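Local coordinates for beta-galacturonidase (Eisenbergiella tayi, PDB 6NCW), which hydrolyses beta-galacturonides as a gut bacterial glycoside hydrolase of family 2, and may also act on beta-glucuronides like its relatives, at residues A[254-257]-A[262-265]; A[271-276]-A[497-502]; A[358-363]-A[371-376]; A[444-449]-A[459-464]. All coordinates share one frame; numbering follows the deposited sequence.

Contact 1. Residues A[254-257]-A[262-265]; sequences REIR and DILL
Ile256 pairs with Leu265 and Arg257 with Leu264 where the two segments run antiparallel, their end-to-end directions 164° apart. Arg257 and Leu264 form the hydrogen-bonded pair: Leu264 N reaches Arg257 O at 2.7 Å, and Arg257 N meets Leu264 O at 3.1 Å. Ile256 and Leu265 are the non-hydrogen-bonded pair, flanked by CA-H...O contacts such as Leu265 CA to Glu255 O (3.3 Å). On the face of Leu264, its CD1 lies over one face of the Arg257 guanidinium, 3.5 Å from CZ. Salt bridges from Arg257 NE to Glu255 OE2 (2.9 Å) and from NH1 to Glu259 hold that flat group, whose polar rim suits a partly exposed place. On the other face carbons meet: Ile256 CD1 lies beside Ile263 CG2 at 3.7 Å, and Arg254, whose NE donates to Pro368 O, crosses Leu265 at about a right angle. This beta hairpin precedes the first barrel strand, 268-276, which pairs with 262-265; Ile263 and Ile256 rest on Pro460 and Pro405, in loops before two other barrel strands.

Contact 2. Residues A[271-276]-A[497-502]; sequences RIKGFC and AVFSRE
Phe499, near the end of helix 484-500, packs against Arg271 and Lys273 of barrel strand 268-276, joining a helix of the TIM barrel's outer layer to its inner sheet. The contact is small, 114 Å² in all, and one aromatic side chain carries the helix's share. Its CG lies anti to its own carbonyl carbon (chi1 -75°), and the ring reaches out from the helix so that CE1 meets Arg271 CD at 3.9 Å. The two side chains cross at about a right angle, and Arg271 CD approaches the ring obliquely. Ile272 O lies at the ring edge, 4.0 Å from Phe499 CE1, while Lys273 CG comes to 4.3 Å from CZ. Long methylene chains suit these strand positions because they give the phenylalanine hydrocarbon to rest on and carry their charges onward. Lys273 NZ donates to the carbonyls of Tyr552, Gly304 and Leu555, and Arg271 NH1 to that of Gly556, while Phe559 forms a cation-pi contact with Arg271. A water, lying in the guanidinium plane, donates to Phe499 O at 3.0 Å and accepts a weak bond from Arg271 NE. Strand 504-509 pairs with 268-276 and carries Val507, which touches both Val498 and Phe499; just beyond the helix, Arg501 packs on Leu443 of helix 439-453.

Contact 3. Residues A[358-363]-A[371-376]; sequences REMITA and YIWGIL
Ile361 lies over one face of the Trp373 indole, while Met360 approaches the same ring obliquely. The isoleucine CG1 stands 3.8 Å from the centroid of the six-membered ring and 11° off its normal, a CH-pi contact with the methylene placed over the pi face. CG1 is anti to the carbonyl carbon of its own residue (chi1 -65°), and CD1 continues over the ring system to 4.0 Å from Trp373 NE1. Meanwhile the Met360 chain slides past the tryptophan in the opposite direction, with CG 4.0 Å from CZ3. Its sulfur sits 5.2 Å from the six-membered-ring centroid and 56° off the normal, an oblique Met-aromatic contact. A flexible, polarisable thioether suits this place, since the bend at its last torsion brings CE within 4.2 Å of Trp373 CE3. Helix 349-364 is thus joined to barrel strand 370-374 through one large strand side chain. All three residues are buried, and no hydrogen bond crosses between them. Dispersion and shape therefore hold helix to sheet, whereas the polar indole nitrogen is satisfied by Asp401 OD1, a bond that also helps fix the rotation of the ring that Ile361 covers.

Contact 4. Residues A[444-449]-A[459-464]; sequences DELYQW and KPFLIT
One face of the Phe461 ring receives the edge of Tyr447, and Leu446 CD2 lies at the phenylalanine edge, near its plane. The contact belongs to a beta-alpha-beta unit of the TIM barrel, strand 425-428, helix 439-453 and strand 461-466, and pins the helix to the strand that follows it. The aromatic pair is edge-to-face, the slightly positive rim of Tyr447 meeting the pi face of Phe461: the centroids stand 5.4 Å apart with the planes at 61°, and Tyr447 CD1 comes within 3.7 Å of Phe461 CD2. At the tyrosine's own edge, in its plane, lie Phe461 CB and a water. Both aromatic side chains have CG anti to the backbone N (chi1 -172° in Tyr447, 173° in Phe461), and they slide past each other in opposite directions from helix and strand. Leu446 is directed from the helix toward the strand, its CD2 4.2 Å from Phe461 CZ; a branched aliphatic chain fits here, filling in beside the flat ring and also touching Tyr427 of the preceding strand. Phenylalanine suits the buried interface because its ring carries no hydrogen-bonding group, and Leu443 and Ile450 of the same helix pack on it too. Tyrosine can add a polar end to the same kind of packing. Its OH donates to the water at 2.7 Å, and that water in turn donates to Lys459 O, also at 2.7 Å.

How the contacts relate
Contacts 2, 3 and 4 each set an outer helix against a strand of the barrel sheet, whereas contact 1 is a hairpin that branches from that same sheet beside strand 268-276. Contacts 1, 3 and 4 are buried and contact 2 only partly; the centre of contact 3 lies about 7 Å from the chain's centre, those of the others 20 to 24 Å. Their chemistry differs: backbone hydrogen bonds in contact 1, purely apolar and aromatic packing in contact 3, and water bridges beside the aromatic rings in contacts 2 and 4. The last two are direct neighbours, tied by the Arg501 to Asp444 salt bridge and by Cys276 against Thr464. Tyr371 touches Ile256, Ile272 and Leu462, linking contact 3 to all the others.

Contact 1. Residues A[254-257]-A[262-265]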
loop_
_atom_site.group_PDB
_atom_site.type_symbol
_atom_site.label_atom_id
_atom_site.label_comp_id
_atom_site.label_asym_id
_atom_site.label_seq_id
_atom_site.Cartn_x
_atom_site.Cartn_y
_atom_site.Cartn_z
ATOM N N ARG A 254 -15.044 -31.783 -31.637
ATOM C CA ARG A 254 -15.654 -30.496 -31.933
ATOM C C ARG A 254 -15.156 -30.014 -33.283
ATOM O O ARG A 254 -14.044 -30.338 -33.703
ATOM C CB ARG A 254 -15.350 -29.442 -30.849
ATOM C CG ARG A 254 -13.855 -29.231 -30.554
ATOM C CD ARG A 254 -13.349 -28.035 -31.288
ATOM N NE ARG A 254 -11.902 -27.858 -31.213
ATOM C CZ ARG A 254 -11.055 -28.203 -32.175
ATOM N NH1 ARG A 254 -11.500 -28.782 -33.284
ATOM N NH2 ARG A 254 -9.762 -27.959 -32.034
ATOM N N GLU A 255 -15.979 -29.215 -33.948
ATOM C CA GLU A 255 -15.611 -28.596 -35.211
ATOM C C GLU A 255 -15.395 -27.103 -34.999
ATOM O O GLU A 255 -16.202 -26.440 -34.342
ATOM C CB GLU A 255 -16.693 -28.822 -36.272
ATOM C CG GLU A 255 -16.340 -28.246 -37.623
ATOM C CD GLU A 255 -17.482 -28.389 -38.642
ATOM O OE1 GLU A 255 -17.355 -29.242 -39.550
ATOM O OE2 GLU A 255 -18.506 -27.664 -38.520
ATOM N N ILE A 256 -14.319 -26.576 -35.566
ATOM C CA ILE A 256 -14.083 -25.144 -35.574
ATOM C C ILE A 256 -13.874 -24.735 -37.025
ATOM O O ILE A 256 -13.000 -25.278 -37.708
ATOM C CB ILE A 256 -12.888 -24.736 -34.692
ATOM C CG1 ILE A 256 -12.708 -23.228 -34.734
ATOM C CG2 ILE A 256 -11.599 -25.406 -35.130
ATOM C CD1 ILE A 256 -13.764 -22.510 -33.959
ATOM N N ARG A 257 -14.712 -23.828 -37.513
ATOM C CA ARG A 257 -14.543 -23.313 -38.865
ATOM C C ARG A 257 -15.099 -21.899 -38.908
ATOM O O ARG A 257 -15.868 -21.493 -38.034
ATOM C CB ARG A 257 -15.221 -24.215 -39.914
ATOM C CG ARG A 257 -16.673 -24.516 -39.647
ATOM C CD ARG A 257 -17.315 -25.418 -40.723
ATOM N NE ARG A 257 -18.744 -25.564 -40.451
ATOM C CZ ARG A 257 -19.702 -24.852 -41.045
ATOM N NH1 ARG A 257 -19.394 -23.952 -41.978
ATOM N NH2 ARG A 257 -20.974 -25.045 -40.706
ATOM N N ASP A 262 -18.559 -15.257 -39.299
ATOM C CA ASP A 262 -18.869 -16.058 -38.116
ATOM C C ASP A 262 -17.746 -17.044 -37.821
ATOM O O ASP A 262 -17.265 -17.729 -38.725
ATOM C CB ASP A 262 -20.183 -16.830 -38.289
ATOM C CG ASP A 262 -21.377 -15.918 -38.549
ATOM O OD1 ASP A 262 -21.484 -14.843 -37.910
ATOM O OD2 ASP A 262 -22.212 -16.291 -39.400
ATOM N N ILE A 263 -17.350 -17.124 -36.555
ATOM C CA ILE A 263 -16.543 -18.234 -36.062
ATOM C C ILE A 263 -17.512 -19.271 -35.512
ATOM O O ILE A 263 -18.250 -18.996 -34.562
ATOM C CB ILE A 263 -15.554 -17.775 -34.981
ATOM C CG1 ILE A 263 -14.682 -16.627 -35.485
ATOM C CG2 ILE A 263 -14.663 -18.923 -34.547
ATOM C CD1 ILE A 263 -13.783 -16.031 -34.380
ATOM N N LEU A 264 -17.521 -20.460 -36.107
ATOM C CA LEU A 264 -18.515 -21.475 -35.791
ATOM C C LEU A 264 -17.865 -22.599 -34.997
ATOM O O LEU A 264 -16.894 -23.206 -35.455
ATOM C CB LEU A 264 -19.157 -22.029 -37.059
ATOM C CG LEU A 264 -19.911 -21.114 -38.019
ATOM C CD1 LEU A 264 -20.353 -21.939 -39.220
ATOM C CD2 LEU A 264 -21.104 -20.468 -37.333
ATOM N N LEU A 265 -18.415 -22.889 -33.826
ATOM C CA LEU A 265 -18.015 -24.049 -33.037
ATOM C C LEU A 265 -19.171 -25.042 -33.029
ATOM O O LEU A 265 -20.246 -24.731 -32.511
ATOM C CB LEU A 265 -17.647 -23.631 -31.618
ATOM C CG LEU A 265 -17.439 -24.740 -30.610
ATOM C CD1 LEU A 265 -16.167 -25.503 -30.918
ATOM C CD2 LEU A 265 -17.393 -24.128 -29.241
HETATM O O HOH W 1 -18.605 -25.514 -36.506
#

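Contact 2. Residues A[271-276]-A[497-502]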
loop_
_atom_site.group_PDB
_atom_site.type_symbol
_atom_site.label_atom_id
_atom_site.label_comp_id
_atom_site.label_asym_id
_atom_site.label_seq_id
_atom_site.Cartn_x
_atom_site.Cartn_y
_atom_site.Cartn_z
ATOM N N ARG A 271 -19.237 -16.446 -29.482
ATOM C CA ARG A 271 -18.852 -15.159 -28.911
ATOM C C ARG A 271 -17.669 -15.375 -27.965
ATOM O O ARG A 271 -17.774 -16.134 -26.994
ATOM C CB ARG A 271 -20.006 -14.498 -28.161
ATOM C CG ARG A 271 -19.586 -13.183 -27.504
ATOM C CD ARG A 271 -20.621 -12.629 -26.519
ATOM N NE ARG A 271 -21.836 -12.182 -27.193
ATOM C CZ ARG A 271 -22.959 -12.889 -27.230
ATOM N NH1 ARG A 271 -23.019 -14.066 -26.622
ATOM N NH2 ARG A 271 -24.019 -12.420 -27.872
ATOM N N ILE A 272 -16.557 -14.706 -28.245
ATOM C CA ILE A 272 -15.347 -14.815 -27.436
ATOM C C ILE A 272 -15.403 -13.809 -26.287
ATOM O O ILE A 272 -15.515 -12.599 -26.514
ATOM C CB ILE A 272 -14.091 -14.605 -28.299
ATOM C CG1 ILE A 272 -13.991 -15.723 -29.328
ATOM C CG2 ILE A 272 -12.822 -14.609 -27.449
ATOM C CD1 ILE A 272 -13.875 -17.093 -28.713
ATOM N N LYS A 273 -15.329 -14.317 -25.050
ATOM C CA LYS A 273 -15.268 -13.530 -23.812
ATOM C C LYS A 273 -13.951 -13.903 -23.127
ATOM O O LYS A 273 -13.907 -14.805 -22.297
ATOM C CB LYS A 273 -16.468 -13.817 -22.888
ATOM C CG LYS A 273 -17.863 -13.642 -23.536
ATOM C CD LYS A 273 -18.978 -13.769 -22.499
ATOM C CE LYS A 273 -19.223 -15.214 -22.097
ATOM N NZ LYS A 273 -19.785 -15.364 -20.715
ATOM N N GLY A 274 -12.858 -13.221 -23.471
ATOM C CA GLY A 274 -11.537 -13.737 -23.207
ATOM C C GLY A 274 -10.649 -12.857 -22.341
ATOM O O GLY A 274 -10.939 -11.677 -22.062
ATOM N N PHE A 275 -9.531 -13.461 -21.939
ATOM C CA PHE A 275 -8.425 -12.792 -21.279
ATOM C C PHE A 275 -7.120 -13.133 -21.970
ATOM O O PHE A 275 -6.852 -14.300 -22.292
ATOM C CB PHE A 275 -8.331 -13.170 -19.800
ATOM C CG PHE A 275 -9.218 -12.345 -18.923
ATOM C CD1 PHE A 275 -8.819 -11.080 -18.516
ATOM C CD2 PHE A 275 -10.455 -12.830 -18.505
ATOM C CE1 PHE A 275 -9.655 -10.299 -17.712
ATOM C CE2 PHE A 275 -11.282 -12.067 -17.701
ATOM C CZ PHE A 275 -10.882 -10.792 -17.303
ATOM N N CYS A 276 -6.304 -12.115 -22.191
ATOM C CA CYS A 276 -4.899 -12.364 -22.422
ATOM C C CYS A 276 -4.279 -12.782 -21.094
ATOM O O CYS A 276 -4.529 -12.150 -20.069
ATOM C CB CYS A 276 -4.219 -11.111 -22.967
ATOM S SG CYS A 276 -4.842 -10.573 -24.594
ATOM N N ALA A 497 -18.434 -1.182 -26.041
ATOM C CA ALA A 497 -18.276 -0.939 -27.471
ATOM C C ALA A 497 -18.013 -2.235 -28.240
ATOM O O ALA A 497 -18.643 -2.475 -29.274
ATOM C CB ALA A 497 -17.169 0.081 -27.724
ATOM N N VAL A 498 -17.087 -3.085 -27.763
ATOM C CA VAL A 498 -16.729 -4.277 -28.538
ATOM C C VAL A 498 -17.930 -5.210 -28.684
ATOM O O VAL A 498 -18.174 -5.760 -29.760
ATOM C CB VAL A 498 -15.507 -5.011 -27.925
ATOM C CG1 VAL A 498 -14.279 -4.108 -27.925
ATOM C CG2 VAL A 498 -15.790 -5.477 -26.509
ATOM N N PHE A 499 -18.709 -5.386 -27.618
ATOM C CA PHE A 499 -19.858 -6.281 -27.671
ATOM C C PHE A 499 -21.039 -5.716 -28.457
ATOM O O PHE A 499 -21.959 -6.473 -28.772
ATOM C CB PHE A 499 -20.287 -6.642 -26.247
ATOM C CG PHE A 499 -19.367 -7.622 -25.583
ATOM C CD1 PHE A 499 -19.000 -8.794 -26.235
ATOM C CD2 PHE A 499 -18.834 -7.362 -24.338
ATOM C CE1 PHE A 499 -18.126 -9.709 -25.642
ATOM C CE2 PHE A 499 -17.951 -8.274 -23.731
ATOM C CZ PHE A 499 -17.611 -9.456 -24.387
ATOM N N SER A 500 -21.042 -4.428 -28.796
ATOM C CA SER A 500 -22.078 -3.866 -29.651
ATOM C C SER A 500 -21.587 -3.574 -31.067
ATOM O O SER A 500 -22.359 -3.061 -31.881
ATOM C CB SER A 500 -22.659 -2.601 -29.012
ATOM O OG SER A 500 -21.683 -1.587 -28.906
ATOM N N ARG A 501 -20.339 -3.911 -31.392
ATOM C CA ARG A 501 -19.802 -3.736 -32.738
ATOM C C ARG A 501 -20.268 -4.902 -33.617
ATOM O O ARG A 501 -19.779 -6.032 -33.482
ATOM C CB ARG A 501 -18.280 -3.643 -32.666
ATOM C CG ARG A 501 -17.545 -3.513 -33.988
ATOM C CD ARG A 501 -17.992 -2.289 -34.788
ATOM N NE ARG A 501 -18.892 -2.693 -35.861
ATOM C CZ ARG A 501 -19.410 -1.871 -36.769
ATOM N NH1 ARG A 501 -19.120 -0.573 -36.748
ATOM N NH2 ARG A 501 -20.216 -2.360 -37.702
ATOM N N GLU A 502 -21.230 -4.643 -34.500
ATOM C CA GLU A 502 -21.694 -5.671 -35.426
ATOM C C GLU A 502 -20.554 -6.124 -36.316
ATOM O O GLU A 502 -19.826 -5.298 -36.876
ATOM C CB GLU A 502 -22.841 -5.142 -36.297
ATOM C CG GLU A 502 -24.225 -5.556 -35.815
ATOM C CD GLU A 502 -25.341 -4.824 -36.563
ATOM O OE1 GLU A 502 -25.229 -4.670 -37.809
ATOM O OE2 GLU A 502 -26.316 -4.387 -35.901
HETATM O O HOH W 2 -21.320 -9.367 -28.960
#

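Contact 3. Residues A[358-363]-A[371-376]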
loop_
_atom_site.group_PDB
_atom_site.type_symbol
_atom_site.label_atom_id
_atom_site.label_comp_id
_atom_site.label_asym_id
_atom_site.label_seq_id
_atom_site.Cartn_x
_atom_site.Cartn_y
_atom_site.Cartn_z
ATOM N N ARG A 358 6.624 -25.449 -35.583
ATOM C CA ARG A 358 6.648 -26.903 -35.764
ATOM C C ARG A 358 6.457 -27.624 -34.438
ATOM O O ARG A 358 5.623 -28.533 -34.325
ATOM C CB ARG A 358 7.958 -27.335 -36.414
ATOM C CG ARG A 358 7.970 -27.185 -37.922
ATOM C CD ARG A 358 9.277 -27.717 -38.506
ATOM N NE ARG A 358 10.387 -26.823 -38.196
ATOM C CZ ARG A 358 10.775 -25.821 -38.983
ATOM N NH1 ARG A 358 10.150 -25.598 -40.138
ATOM N NH2 ARG A 358 11.790 -25.049 -38.617
ATOM N N GLU A 359 7.213 -27.217 -33.414
ATOM C CA GLU A 359 7.142 -27.896 -32.127
ATOM C C GLU A 359 5.796 -27.673 -31.450
ATOM O O GLU A 359 5.230 -28.609 -30.869
ATOM C CB GLU A 359 8.291 -27.431 -31.243
ATOM C CG GLU A 359 9.654 -27.927 -31.748
ATOM C CD GLU A 359 10.805 -27.338 -30.939
ATOM O OE1 GLU A 359 11.922 -27.875 -31.003
ATOM O OE2 GLU A 359 10.584 -26.337 -30.225
ATOM N N MET A 360 5.258 -26.447 -31.553
ATOM C CA MET A 360 3.976 -26.116 -30.941
ATOM C C MET A 360 2.846 -26.967 -31.514
ATOM O O MET A 360 2.084 -27.588 -30.767
ATOM C CB MET A 360 3.704 -24.618 -31.131
ATOM C CG MET A 360 2.276 -24.152 -30.999
ATOM S SD MET A 360 2.133 -22.350 -31.309
ATOM C CE MET A 360 2.121 -22.213 -33.100
ATOM N N ILE A 361 2.712 -27.011 -32.837
ATOM C CA ILE A 361 1.560 -27.709 -33.408
ATOM C C ILE A 361 1.735 -29.220 -33.293
ATOM O O ILE A 361 0.780 -29.941 -32.976
ATOM C CB ILE A 361 1.299 -27.260 -34.859
ATOM C CG1 ILE A 361 0.906 -25.777 -34.873
ATOM C CG2 ILE A 361 0.171 -28.084 -35.490
ATOM C CD1 ILE A 361 0.603 -25.202 -36.240
ATOM N N THR A 362 2.954 -29.727 -33.515
ATOM C CA THR A 362 3.173 -31.164 -33.363
ATOM C C THR A 362 2.809 -31.622 -31.951
ATOM O O THR A 362 2.177 -32.665 -31.776
ATOM C CB THR A 362 4.623 -31.520 -33.699
ATOM O OG1 THR A 362 4.925 -31.053 -35.021
ATOM C CG2 THR A 362 4.847 -33.033 -33.647
ATOM N N ALA A 363 3.143 -30.821 -30.939
ATOM C CA ALA A 363 2.907 -31.233 -29.560
ATOM C C ALA A 363 1.453 -31.045 -29.143
ATOM O O ALA A 363 0.915 -31.870 -28.394
ATOM C CB ALA A 363 3.834 -30.449 -28.625
ATOM N N TYR A 371 -8.717 -23.507 -30.532
ATOM C CA TYR A 371 -9.578 -23.356 -31.693
ATOM C C TYR A 371 -8.958 -22.506 -32.794
ATOM O O TYR A 371 -9.491 -22.489 -33.915
ATOM C CB TYR A 371 -10.937 -22.763 -31.279
ATOM C CG TYR A 371 -10.879 -21.283 -30.991
ATOM C CD1 TYR A 371 -10.419 -20.804 -29.761
ATOM C CD2 TYR A 371 -11.268 -20.361 -31.959
ATOM C CE1 TYR A 371 -10.370 -19.454 -29.503
ATOM C CE2 TYR A 371 -11.211 -19.014 -31.721
ATOM C CZ TYR A 371 -10.763 -18.565 -30.496
ATOM O OH TYR A 371 -10.701 -17.226 -30.296
ATOM N N ILE A 372 -7.823 -21.853 -32.537
ATOM C CA ILE A 372 -7.212 -20.971 -33.522
ATOM C C ILE A 372 -5.716 -20.889 -33.252
ATOM O O ILE A 372 -5.278 -20.923 -32.097
ATOM C CB ILE A 372 -7.884 -19.579 -33.485
ATOM C CG1 ILE A 372 -7.374 -18.695 -34.612
ATOM C CG2 ILE A 372 -7.665 -18.928 -32.124
ATOM C CD1 ILE A 372 -8.171 -17.427 -34.776
ATOM N N TRP A 373 -4.928 -20.799 -34.324
ATOM C CA TRP A 373 -3.492 -20.556 -34.217
ATOM C C TRP A 373 -3.187 -19.093 -34.518
ATOM O O TRP A 373 -3.623 -18.566 -35.543
ATOM C CB TRP A 373 -2.693 -21.439 -35.182
ATOM C CG TRP A 373 -2.846 -22.942 -34.999
ATOM C CD1 TRP A 373 -3.369 -23.828 -35.904
ATOM C CD2 TRP A 373 -2.440 -23.723 -33.870
ATOM N NE1 TRP A 373 -3.322 -25.107 -35.406
ATOM C CE2 TRP A 373 -2.760 -25.072 -34.156
ATOM C CE3 TRP A 373 -1.851 -23.416 -32.637
ATOM C CZ2 TRP A 373 -2.511 -26.111 -33.248
ATOM C CZ3 TRP A 373 -1.602 -24.447 -31.738
ATOM C CH2 TRP A 373 -1.929 -25.777 -32.051
ATOM N N GLY A 374 -2.378 -18.464 -33.669
ATOM C CA GLY A 374 -1.952 -17.104 -33.921
ATOM C C GLY A 374 -0.480 -17.019 -34.249
ATOM O O GLY A 374 0.298 -17.901 -33.875
ATOM N N ILE A 375 -0.060 -15.961 -34.937
ATOM C CA ILE A 375 1.366 -15.745 -35.161
ATOM C C ILE A 375 1.714 -14.272 -34.967
ATOM O O ILE A 375 0.864 -13.387 -35.103
ATOM C CB ILE A 375 1.821 -16.208 -36.567
ATOM C CG1 ILE A 375 1.081 -15.442 -37.673
ATOM C CG2 ILE A 375 1.646 -17.695 -36.739
ATOM C CD1 ILE A 375 1.539 -15.840 -39.077
ATOM N N LEU A 376 2.979 -14.027 -34.627
ATOM C CA LEU A 376 3.635 -12.735 -34.851
ATOM C C LEU A 376 2.805 -11.558 -34.335
ATOM O O LEU A 376 2.537 -10.584 -35.054
ATOM C CB LEU A 376 3.952 -12.557 -36.335
ATOM C CG LEU A 376 4.864 -13.616 -36.952
ATOM C CD1 LEU A 376 5.137 -13.241 -38.408
ATOM C CD2 LEU A 376 6.164 -13.789 -36.133
#

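Contact 4. Residues A[444-449]-A[459-464]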
loop_
_atom_site.group_PDB
_atom_site.type_symbol
_atom_site.label_atom_id
_atom_site.label_comp_id
_atom_site.label_asym_id
_atom_site.label_seq_id
_atom_site.Cartn_x
_atom_site.Cartn_y
_atom_site.Cartn_z
ATOM N N ASP A 444 -15.185 1.761 -34.839
ATOM C CA ASP A 444 -15.917 1.877 -36.100
ATOM C C ASP A 444 -15.007 2.309 -37.242
ATOM O O ASP A 444 -15.102 1.777 -38.354
ATOM C CB ASP A 444 -17.080 2.858 -35.937
ATOM C CG ASP A 444 -18.203 2.284 -35.074
ATOM O OD1 ASP A 444 -18.152 1.065 -34.764
ATOM O OD2 ASP A 444 -19.125 3.043 -34.701
ATOM N N GLU A 445 -14.118 3.263 -36.989
ATOM C CA GLU A 445 -13.186 3.691 -38.026
ATOM C C GLU A 445 -12.290 2.538 -38.474
ATOM O O GLU A 445 -12.066 2.349 -39.676
ATOM C CB GLU A 445 -12.348 4.862 -37.519
ATOM C CG GLU A 445 -11.106 5.080 -38.351
ATOM C CD GLU A 445 -10.256 6.250 -37.882
ATOM O OE1 GLU A 445 -9.100 6.361 -38.345
ATOM O OE2 GLU A 445 -10.743 7.066 -37.073
ATOM N N LEU A 446 -11.778 1.748 -37.522
ATOM C CA LEU A 446 -10.966 0.577 -37.867
ATOM C C LEU A 446 -11.787 -0.472 -38.611
ATOM O O LEU A 446 -11.337 -1.025 -39.622
ATOM C CB LEU A 446 -10.354 -0.029 -36.606
ATOM C CG LEU A 446 -9.611 -1.368 -36.795
ATOM C CD1 LEU A 446 -8.426 -1.258 -37.772
ATOM C CD2 LEU A 446 -9.150 -1.919 -35.438
ATOM N N TYR A 447 -12.994 -0.763 -38.123
ATOM C CA TYR A 447 -13.793 -1.828 -38.729
ATOM C C TYR A 447 -14.178 -1.481 -40.163
ATOM O O TYR A 447 -14.041 -2.309 -41.072
ATOM C CB TYR A 447 -15.046 -2.107 -37.901
ATOM C CG TYR A 447 -15.758 -3.330 -38.414
ATOM C CD1 TYR A 447 -15.218 -4.600 -38.219
ATOM C CD2 TYR A 447 -16.936 -3.221 -39.146
ATOM C CE1 TYR A 447 -15.845 -5.726 -38.704
ATOM C CE2 TYR A 447 -17.573 -4.348 -39.641
ATOM C CZ TYR A 447 -17.022 -5.593 -39.420
ATOM O OH TYR A 447 -17.648 -6.714 -39.916
ATOM N N GLN A 448 -14.643 -0.251 -40.381
ATOM C CA GLN A 448 -15.012 0.193 -41.720
ATOM C C GLN A 448 -13.826 0.132 -42.674
ATOM O O GLN A 448 -13.957 -0.345 -43.803
ATOM C CB GLN A 448 -15.591 1.606 -41.649
ATOM C CG GLN A 448 -17.074 1.688 -41.959
ATOM C CD GLN A 448 -17.951 0.936 -40.965
ATOM O OE1 GLN A 448 -18.176 1.402 -39.840
ATOM N NE2 GLN A 448 -18.468 -0.226 -41.383
ATOM N N TRP A 449 -12.656 0.591 -42.233
ATOM C CA TRP A 449 -11.469 0.468 -43.070
ATOM C C TRP A 449 -11.193 -0.986 -43.438
ATOM O O TRP A 449 -10.853 -1.283 -44.589
ATOM C CB TRP A 449 -10.245 1.061 -42.373
ATOM C CG TRP A 449 -9.015 0.813 -43.169
ATOM C CD1 TRP A 449 -8.541 1.568 -44.206
ATOM C CD2 TRP A 449 -8.101 -0.287 -43.024
ATOM N NE1 TRP A 449 -7.390 1.011 -44.709
ATOM C CE2 TRP A 449 -7.098 -0.129 -44.002
ATOM C CE3 TRP A 449 -8.027 -1.379 -42.153
ATOM C CZ2 TRP A 449 -6.034 -1.018 -44.132
ATOM C CZ3 TRP A 449 -6.965 -2.268 -42.290
ATOM C CH2 TRP A 449 -5.988 -2.083 -43.270
ATOM N N LYS A 459 -14.423 -11.169 -43.321
ATOM C CA LYS A 459 -13.955 -12.238 -42.447
ATOM C C LYS A 459 -14.379 -11.989 -41.003
ATOM O O LYS A 459 -14.785 -10.878 -40.644
ATOM C CB LYS A 459 -12.433 -12.344 -42.528
ATOM C CG LYS A 459 -11.883 -12.869 -43.845
ATOM C CD LYS A 459 -10.394 -12.554 -43.907
ATOM C CE LYS A 459 -9.763 -13.130 -45.131
ATOM N NZ LYS A 459 -8.290 -12.997 -45.138
ATOM N N PRO A 460 -14.335 -13.012 -40.145
ATOM C CA PRO A 460 -14.573 -12.768 -38.717
ATOM C C PRO A 460 -13.527 -11.815 -38.153
ATOM O O PRO A 460 -12.390 -11.768 -38.621
ATOM C CB PRO A 460 -14.453 -14.162 -38.093
ATOM C CG PRO A 460 -14.702 -15.107 -39.224
ATOM C CD PRO A 460 -14.138 -14.442 -40.431
ATOM N N PHE A 461 -13.918 -11.063 -37.128
ATOM C CA PHE A 461 -13.104 -9.988 -36.569
ATOM C C PHE A 461 -13.103 -10.115 -35.054
ATOM O O PHE A 461 -14.171 -10.221 -34.440
ATOM C CB PHE A 461 -13.653 -8.618 -37.027
ATOM C CG PHE A 461 -12.992 -7.405 -36.372
ATOM C CD1 PHE A 461 -11.704 -7.014 -36.717
ATOM C CD2 PHE A 461 -13.691 -6.627 -35.463
ATOM C CE1 PHE A 461 -11.111 -5.892 -36.137
ATOM C CE2 PHE A 461 -13.108 -5.501 -34.886
ATOM C CZ PHE A 461 -11.821 -5.142 -35.222
ATOM N N LEU A 462 -11.910 -10.105 -34.457
ATOM C CA LEU A 462 -11.728 -10.146 -33.007
ATOM C C LEU A 462 -10.903 -8.945 -32.561
ATOM O O LEU A 462 -9.994 -8.518 -33.278
ATOM C CB LEU A 462 -11.014 -11.440 -32.568
ATOM C CG LEU A 462 -11.786 -12.755 -32.583
ATOM C CD1 LEU A 462 -10.847 -13.924 -32.363
ATOM C CD2 LEU A 462 -12.895 -12.723 -31.523
ATOM N N ILE A 463 -11.237 -8.391 -31.394
ATOM C CA ILE A 463 -10.343 -7.499 -30.653
ATOM C C ILE A 463 -9.477 -8.377 -29.750
ATOM O O ILE A 463 -9.957 -8.926 -28.753
ATOM C CB ILE A 463 -11.115 -6.465 -29.823
ATOM C CG1 ILE A 463 -11.944 -5.535 -30.723
ATOM C CG2 ILE A 463 -10.138 -5.658 -28.938
ATOM C CD1 ILE A 463 -11.121 -4.853 -31.798
ATOM N N THR A 464 -8.206 -8.532 -30.102
ATOM C CA THR A 464 -7.347 -9.450 -29.369
ATOM C C THR A 464 -6.652 -8.793 -28.185
ATOM O O THR A 464 -6.061 -9.513 -27.369
ATOM C CB THR A 464 -6.305 -10.083 -30.309
ATOM O OG1 THR A 464 -5.873 -9.128 -31.290
ATOM C CG2 THR A 464 -6.918 -11.294 -30.992
HETATM O O HOH W 3 -16.411 -9.075 -39.354
#